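Local coordinates for protein putative mandelate racemase/muconate lactonizing enzyme (Bordetella bronchiseptica, PDB 3DDM) that is of unknown function but belongs by family to the enolase superfamily, pairing an N-terminal domain of that kind with a TIM-barrel-like domain, at residues I147-S152 with G358-G363; S152-E157 with F174-G179; R276-D281 with A301-C306. The protein carries 1 engineered substitution. All coordinates share one frame; numbering follows the deposited sequence.

Contact 1. Residues I147-S152 with G358-G363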
# COMPACT_ATOMS: atom_id res chain seq x y z
N ILE A 147 27.01 12.06 -17.90
CA ILE A 147 25.59 11.99 -18.22
C ILE A 147 24.93 13.37 -18.28
O ILE A 147 25.45 14.34 -17.73
CB ILE A 147 24.82 11.12 -17.19
CG1 ILE A 147 24.80 11.81 -15.83
CG2 ILE A 147 25.47 9.74 -17.07
CD1 ILE A 147 24.16 10.97 -14.73
N GLY A 148 23.79 13.45 -18.95
CA GLY A 148 23.07 14.71 -19.04
C GLY A 148 22.01 14.79 -17.94
O GLY A 148 21.63 13.77 -17.35
N VAL A 149 21.55 16.01 -17.64
CA VAL A 149 20.53 16.21 -16.62
C VAL A 149 19.52 17.26 -17.07
O VAL A 149 19.73 17.95 -18.08
CB VAL A 149 21.13 16.69 -15.27
CG1 VAL A 149 22.20 15.74 -14.81
CG2 VAL A 149 21.69 18.09 -15.42
N TYR A 150 18.41 17.36 -16.34
CA TYR A 150 17.39 18.35 -16.63
C TYR A 150 16.76 18.83 -15.33
O TYR A 150 16.66 18.09 -14.36
CB TYR A 150 16.32 17.80 -17.60
CG TYR A 150 15.35 16.74 -17.08
CD1 TYR A 150 15.62 15.37 -17.19
CD2 TYR A 150 14.13 17.12 -16.48
CE1 TYR A 150 14.71 14.41 -16.73
CE2 TYR A 150 13.22 16.17 -16.02
CZ TYR A 150 13.51 14.82 -16.15
OH TYR A 150 12.60 13.88 -15.70
N ALA A 151 16.38 20.10 -15.31
CA ALA A 151 15.74 20.68 -14.13
C ALA A 151 14.35 20.09 -14.17
O ALA A 151 13.60 20.29 -15.13
CB ALA A 151 15.69 22.21 -14.25
N SER A 152 14.00 19.35 -13.12
CA SER A 152 12.70 18.69 -13.08
C SER A 152 11.73 19.27 -12.08
O SER A 152 12.10 19.61 -10.97
CB SER A 152 12.91 17.20 -12.78
OG SER A 152 11.68 16.51 -12.76
N GLY A 358 25.17 21.61 -18.76
CA GLY A 358 24.10 20.65 -18.59
C GLY A 358 24.50 19.20 -18.39
O GLY A 358 23.66 18.31 -18.55
N ARG A 359 25.76 18.94 -18.04
CA ARG A 359 26.20 17.56 -17.83
C ARG A 359 27.04 17.37 -16.59
O ARG A 359 27.70 18.28 -16.12
CB ARG A 359 26.99 17.05 -19.03
CG ARG A 359 26.21 17.05 -20.33
CD ARG A 359 27.05 16.53 -21.46
NE ARG A 359 26.43 16.77 -22.76
CZ ARG A 359 27.02 16.54 -23.92
NH1 ARG A 359 26.38 16.78 -25.07
NH2 ARG A 359 28.26 16.05 -23.95
N ILE A 360 27.01 16.16 -16.05
CA ILE A 360 27.79 15.86 -14.87
C ILE A 360 28.58 14.58 -15.12
O ILE A 360 28.26 13.82 -16.03
CB ILE A 360 26.89 15.67 -13.62
CG1 ILE A 360 26.00 14.43 -13.79
CG2 ILE A 360 26.02 16.91 -13.41
CD1 ILE A 360 25.14 14.10 -12.59
N THR A 361 29.63 14.37 -14.33
CA THR A 361 30.44 13.17 -14.43
C THR A 361 30.57 12.58 -13.04
O THR A 361 30.81 13.30 -12.06
CB THR A 361 31.82 13.46 -15.01
OG1 THR A 361 32.43 14.52 -14.29
CG2 THR A 361 31.71 13.85 -16.47
N LEU A 362 30.38 11.27 -12.95
CA LEU A 362 30.43 10.56 -11.69
C LEU A 362 31.82 10.30 -11.10
O LEU A 362 31.95 10.07 -9.89
CB LEU A 362 29.67 9.24 -11.84
CG LEU A 362 28.24 9.43 -12.36
CD1 LEU A 362 27.53 8.10 -12.39
CD2 LEU A 362 27.49 10.42 -11.45
N GLY A 363 32.85 10.35 -11.93
CA GLY A 363 34.19 10.09 -11.43
C GLY A 363 34.41 8.62 -11.13
O GLY A 363 33.55 7.79 -11.42
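Ile147 N donates to Ile360 O over 2.9 Å, with an N-H...O angle of 168°. The return bond from Ile360 N to Ile147 O is equally short and lies nearly along the C=O axis. These reciprocal bonds mark Ile147 and Ile360 as a hydrogen-bonded antiparallel pair, although the two short strands run 133° apart and not fully opposed. Next to it, Gly148 faces Arg359 in a non-hydrogen-bonded pair. Here Arg359 CG passes 4.1 Å from Gly148 CA and CB lies by Ile147 O, while the rest of the extended chain runs outward. A longer bond, Val149 N to Gly358 O at 3.3 Å, carries the pairing one residue beyond the strand end, its donor standing off the carbonyl plane.

The isoleucines form the apolar side. In both, CG1 sits between the backbone N and the carbonyl carbon (chi1 68° in Ile147), and the two CG1 atoms come together at 3.5 Å as the side chains cross obliquely. Val149 meets Ile360 at about a right angle, its CG1 4.0 Å from Ile360 CD1. Ile147 also packs on Ala320 and Ala324 of helix 313-325, so this side faces the helical layer.

Gly148 and Tyr150 turn their backbone bonds to strand 334-338, whereas Ile147 and Val149 bond to 358-363 and Ala151 to Ala173 and Lys175. The contact thus adds a short antiparallel strand beside the start of the first strand of a (beta/alpha)7-beta barrel, the fold of the enolase superfamily.

Contact 2. Residues S152-E157 with F174-G179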
# COMPACT_ATOMS: atom_id res chain seq x y z
N SER A 152 14.00 19.35 -13.12
CA SER A 152 12.70 18.69 -13.08
C SER A 152 11.73 19.27 -12.08
O SER A 152 12.10 19.61 -10.97
CB SER A 152 12.91 17.20 -12.78
OG SER A 152 11.68 16.51 -12.76
N GLY A 153 10.47 19.39 -12.50
CA GLY A 153 9.43 19.87 -11.61
C GLY A 153 9.31 21.35 -11.32
O GLY A 153 9.11 21.74 -10.18
N ILE A 154 9.42 22.17 -12.36
CA ILE A 154 9.29 23.61 -12.26
C ILE A 154 7.80 23.94 -12.07
O ILE A 154 6.97 23.57 -12.90
CB ILE A 154 9.78 24.27 -13.56
CG1 ILE A 154 11.28 24.03 -13.70
CG2 ILE A 154 9.42 25.75 -13.58
CD1 ILE A 154 11.77 24.13 -15.12
N ASN A 155 7.47 24.64 -10.99
CA ASN A 155 6.08 24.99 -10.72
C ASN A 155 5.49 25.94 -11.75
O ASN A 155 6.19 26.78 -12.32
CB ASN A 155 5.94 25.57 -9.31
CG ASN A 155 5.76 24.49 -8.25
OD1 ASN A 155 6.72 23.79 -7.88
ND2 ASN A 155 4.54 24.33 -7.75
N PRO A 156 4.17 25.82 -12.00
CA PRO A 156 3.35 26.59 -12.94
C PRO A 156 3.14 28.07 -12.69
O PRO A 156 2.74 28.80 -13.61
CB PRO A 156 2.03 25.83 -12.93
CG PRO A 156 1.93 25.41 -11.51
CD PRO A 156 3.32 24.88 -11.24
N GLU A 157 3.39 28.52 -11.46
CA GLU A 157 3.19 29.93 -11.13
C GLU A 157 4.03 30.87 -11.99
O GLU A 157 3.49 31.73 -12.69
CB GLU A 157 3.49 30.18 -9.65
CG GLU A 157 2.50 29.53 -8.68
CD GLU A 157 2.55 28.00 -8.70
OE1 GLU A 157 3.66 27.44 -8.68
OE2 GLU A 157 1.47 27.36 -8.73
N PHE A 174 14.73 21.30 -19.32
CA PHE A 174 13.75 21.58 -18.27
C PHE A 174 12.43 20.82 -18.43
O PHE A 174 12.01 20.50 -19.54
CB PHE A 174 13.47 23.08 -18.25
CG PHE A 174 14.71 23.93 -18.29
CD1 PHE A 174 15.33 24.35 -17.11
CD2 PHE A 174 15.33 24.21 -19.51
CE1 PHE A 174 16.54 25.04 -17.15
CE2 PHE A 174 16.55 24.90 -19.55
CZ PHE A 174 17.16 25.31 -18.37
N LYS A 175 11.79 20.54 -17.29
CA LYS A 175 10.49 19.87 -17.27
C LYS A 175 9.51 20.69 -16.45
O LYS A 175 9.78 21.02 -15.30
CB LYS A 175 10.59 18.45 -16.68
CG LYS A 175 9.27 17.67 -16.79
CD LYS A 175 9.42 16.17 -16.49
CE LYS A 175 9.70 15.90 -15.03
NZ LYS A 175 9.90 14.45 -14.75
N LEU A 176 8.38 21.03 -17.07
CA LEU A 176 7.32 21.82 -16.45
C LEU A 176 6.19 20.97 -15.88
O LEU A 176 5.89 19.89 -16.40
CB LEU A 176 6.71 22.78 -17.47
CG LEU A 176 7.40 24.09 -17.84
CD1 LEU A 176 8.93 23.94 -17.82
CD2 LEU A 176 6.91 24.52 -19.21
N LYS A 177 5.57 21.46 -14.82
CA LYS A 177 4.44 20.78 -14.19
C LYS A 177 3.20 21.36 -14.84
O LYS A 177 3.08 22.57 -14.99
CB LYS A 177 4.38 21.07 -12.68
CG LYS A 177 5.61 20.70 -11.86
CD LYS A 177 5.44 19.42 -11.06
CE LYS A 177 5.96 18.20 -11.82
NZ LYS A 177 5.81 16.92 -11.05
N VAL A 178 2.27 20.50 -15.24
CA VAL A 178 1.03 20.94 -15.84
C VAL A 178 -0.08 20.08 -15.27
O VAL A 178 0.19 19.13 -14.54
CB VAL A 178 1.06 20.77 -17.37
CG1 VAL A 178 2.17 21.61 -17.96
CG2 VAL A 178 1.25 19.31 -17.73
N GLY A 179 -1.33 20.42 -15.59
CA GLY A 179 -2.43 19.62 -15.09
C GLY A 179 -3.42 20.36 -14.23
O GLY A 179 -4.53 19.88 -14.00
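Backbone hydrogen bonds set the pairing of Ile154 with Leu176, a parallel bridge. Lys175 O accepts from two consecutive amides: a nearly straight bond from Ile154 N at 3.2 Å (N-H...O angle 173°), and a weak, strongly bent one from Gly153 N. Gly153 has a positive phi, and the backbone turn there brings both N-H groups toward one acceptor. One step on, Lys177 N donates to Ile154 O over 3.2 Å. The two short strand segments run 50° apart.

Apolar packing gathers round the tip of Ile154. Its CD1 lies 3.7 Å from Phe174 CB and approaches that ring obliquely, while Leu176 CD1 stands 3.9 Å from the same methyl. Val162 and Val163 of helix 159-169 also meet Ile154, which is therefore enclosed between the strands and the helix that joins them.

Aliphatic contacts and outside ion pairs come from the two lysines. Lys177 bends at chi2 and chi3, and its CE comes to rest 3.9 Å from Gly153 CA; its NZ goes on to a salt bridge with Asp205 and a hydrogen bond with Asn207. Lys175 passes close by Ser152, but its NZ finds its partners in Glu231, by a salt bridge, and in the hydroxyl of Tyr150, by a hydrogen bond.

Strand 146-154, helix 159-169 and strand 174-177 make a beta-alpha-beta unit, the opening one of the barrel, and Lys175 and Lys177 match the Lys-x-Lys signature found at the end of the second barrel strand in many enzymes of the mandelate racemase/muconate lactonizing family.

Contact 3. Residues R276-D281 with A301-C306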
# COMPACT_ATOMS: atom_id res chain seq x y z
N ARG A 276 7.16 5.90 -24.80
CA ARG A 276 8.41 5.80 -25.55
C ARG A 276 9.60 6.20 -24.68
O ARG A 276 10.76 6.03 -25.05
CB ARG A 276 8.35 6.64 -26.82
CG ARG A 276 7.50 6.00 -27.89
CD ARG A 276 7.59 6.72 -29.20
NE ARG A 276 7.73 5.77 -30.29
CZ ARG A 276 8.85 5.10 -30.56
NH1 ARG A 276 9.93 5.28 -29.81
NH2 ARG A 276 8.88 4.23 -31.56
N VAL A 277 9.29 6.74 -23.51
CA VAL A 277 10.29 7.15 -22.54
C VAL A 277 9.90 6.45 -21.23
O VAL A 277 8.92 6.83 -20.58
CB VAL A 277 10.28 8.68 -22.35
CG1 VAL A 277 11.35 9.10 -21.34
CG2 VAL A 277 10.51 9.37 -23.69
N MET A 278 10.64 5.40 -20.88
CA MET A 278 10.35 4.68 -19.66
C MET A 278 11.24 5.23 -18.55
O MET A 278 12.44 5.41 -18.74
CB MET A 278 10.56 3.18 -19.85
CG MET A 278 9.23 2.41 -19.95
SD MET A 278 9.01 1.44 -21.47
CE MET A 278 9.15 2.76 -22.69
N GLN A 279 10.62 5.51 -17.41
CA GLN A 279 11.29 6.12 -16.27
C GLN A 279 11.20 5.37 -14.94
O GLN A 279 10.57 5.84 -13.99
CB GLN A 279 10.71 7.53 -16.07
CG GLN A 279 10.58 8.33 -17.36
CD GLN A 279 9.64 9.52 -17.21
OE1 GLN A 279 8.45 9.35 -16.95
NE2 GLN A 279 10.17 10.73 -17.38
N PRO A 280 11.81 4.18 -14.86
CA PRO A 280 11.71 3.49 -13.57
C PRO A 280 12.49 4.22 -12.46
O PRO A 280 13.64 4.65 -12.67
CB PRO A 280 12.28 2.10 -13.88
CG PRO A 280 13.21 2.35 -15.05
CD PRO A 280 12.42 3.32 -15.89
N ASP A 281 11.86 4.36 -11.29
CA ASP A 281 12.48 5.03 -10.14
C ASP A 281 13.17 3.94 -9.31
O ASP A 281 12.54 3.30 -8.47
CB ASP A 281 11.41 5.72 -9.30
CG ASP A 281 11.99 6.65 -8.27
OD1 ASP A 281 13.05 6.33 -7.70
OD2 ASP A 281 11.38 7.71 -8.01
N ALA A 301 15.21 -1.91 -26.95
CA ALA A 301 13.96 -1.91 -27.70
C ALA A 301 13.76 -0.64 -28.51
O ALA A 301 12.68 -0.41 -29.05
CB ALA A 301 12.79 -2.12 -26.75
N GLY A 302 14.79 0.20 -28.58
CA GLY A 302 14.67 1.43 -29.34
C GLY A 302 13.91 2.55 -28.65
O GLY A 302 13.43 3.47 -29.30
N LEU A 303 13.80 2.48 -27.32
CA LEU A 303 13.10 3.51 -26.57
C LEU A 303 14.06 4.24 -25.63
O LEU A 303 15.18 3.77 -25.40
CB LEU A 303 11.97 2.86 -25.77
CG LEU A 303 11.01 2.03 -26.63
CD1 LEU A 303 10.03 1.29 -25.74
CD2 LEU A 303 10.28 2.94 -27.61
N ARG A 304 13.65 5.40 -25.12
CA ARG A 304 14.50 6.18 -24.21
C ARG A 304 14.33 5.81 -22.75
O ARG A 304 13.21 5.55 -22.29
CB ARG A 304 14.20 7.68 -24.30
CG ARG A 304 14.38 8.33 -25.64
CD ARG A 304 14.14 9.83 -25.52
NE ARG A 304 15.16 10.47 -24.70
CZ ARG A 304 15.23 11.79 -24.50
NH1 ARG A 304 14.33 12.60 -25.05
NH2 ARG A 304 16.21 12.30 -23.75
N TYR A 305 15.43 5.79 -22.02
CA TYR A 305 15.42 5.52 -20.60
C TYR A 305 15.90 6.81 -19.92
O TYR A 305 17.08 7.13 -19.94
CB TYR A 305 16.37 4.38 -20.24
CG TYR A 305 16.75 4.36 -18.78
CD1 TYR A 305 15.77 4.34 -17.79
CD2 TYR A 305 18.09 4.37 -18.40
CE1 TYR A 305 16.12 4.33 -16.43
CE2 TYR A 305 18.46 4.36 -17.04
CZ TYR A 305 17.46 4.33 -16.06
OH TYR A 305 17.81 4.28 -14.72
N CYS A 306 14.96 7.56 -19.35
CA CYS A 306 15.29 8.81 -18.69
C CYS A 306 14.81 8.82 -17.25
O CYS A 306 13.66 9.19 -16.98
CB CYS A 306 14.67 9.99 -19.43
SG CYS A 306 15.33 10.20 -21.09
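Arg304 is held between two residues of the facing segment: its N donates to Arg276 O at 3.0 Å, and its O accepts from Met278 N at 2.9 Å. This is the staggered ladder of parallel strands, and a weak bond from Cys306 N to Met278 O, 3.4 Å long, extends it by one step. Val277 and Met278 form parallel bridges with Arg304 and Tyr305 respectively, so these side chains sort onto two faces.

On the first face Val277 and Arg304 lie side by side and point the same way, with Val277 CG2 4.1 Å from Arg304 CD. The other valine branch, CG1, is anti to the backbone N (chi1 -179°) and reaches Cys306 CB at 3.9 Å. From the face of Met278 and Tyr305, Met278 bends at chi2 and chi3, and its CE meets Leu303 CD1 at 3.5 Å. Pro280 is a neighbour of the Tyr305 ring, its CG coming obliquely to 3.8 Å from CE1. At the Arg276 end of the ladder, the Arg276 side chain crosses Leu303 at about a right angle.

The two faces are those of a barrel wall, and the segments belong to one of its beta-alpha-beta units, strand 275-278, helix 287-300 and strand 304-309. Inside, Trp229 of strand 229-231 touches Val277, Gln279, Arg304 and Cys306, while Gln279 NE2 bonds to Glu231 and Arg304 NH2 to Pro332 O. Outside, Val298 packs on both Met278 and Leu303, and Leu270 of helix 263-272 does the same. Helix 287-300 ends in a Schellman motif with Gly302 at positive phi, and Leu303 N bonds back to Val298 O just before strand 304-309.

In the fold
From the N terminus, strand 146-154 is the first element used, opening contact 1, which closes only when 358-363 returns, 206 residues later. Contact 2 starts on the same strand, shares Ser152 with contact 1, and closes a short loop through helix 159-169. Contact 3 follows in series, bringing 301-306 back to 276-281 through helix 287-300. Both short loops therefore fall within the span of contact 1, and none of the three cross. Contacts 1 and 2 touch directly, through Ala151 and Lys175; contact 3 touches neither, its centre about 17 Å from that of contact 1. All three lie in one sheet, joining two beta-alpha-beta units and a late antiparallel strand to their neighbours.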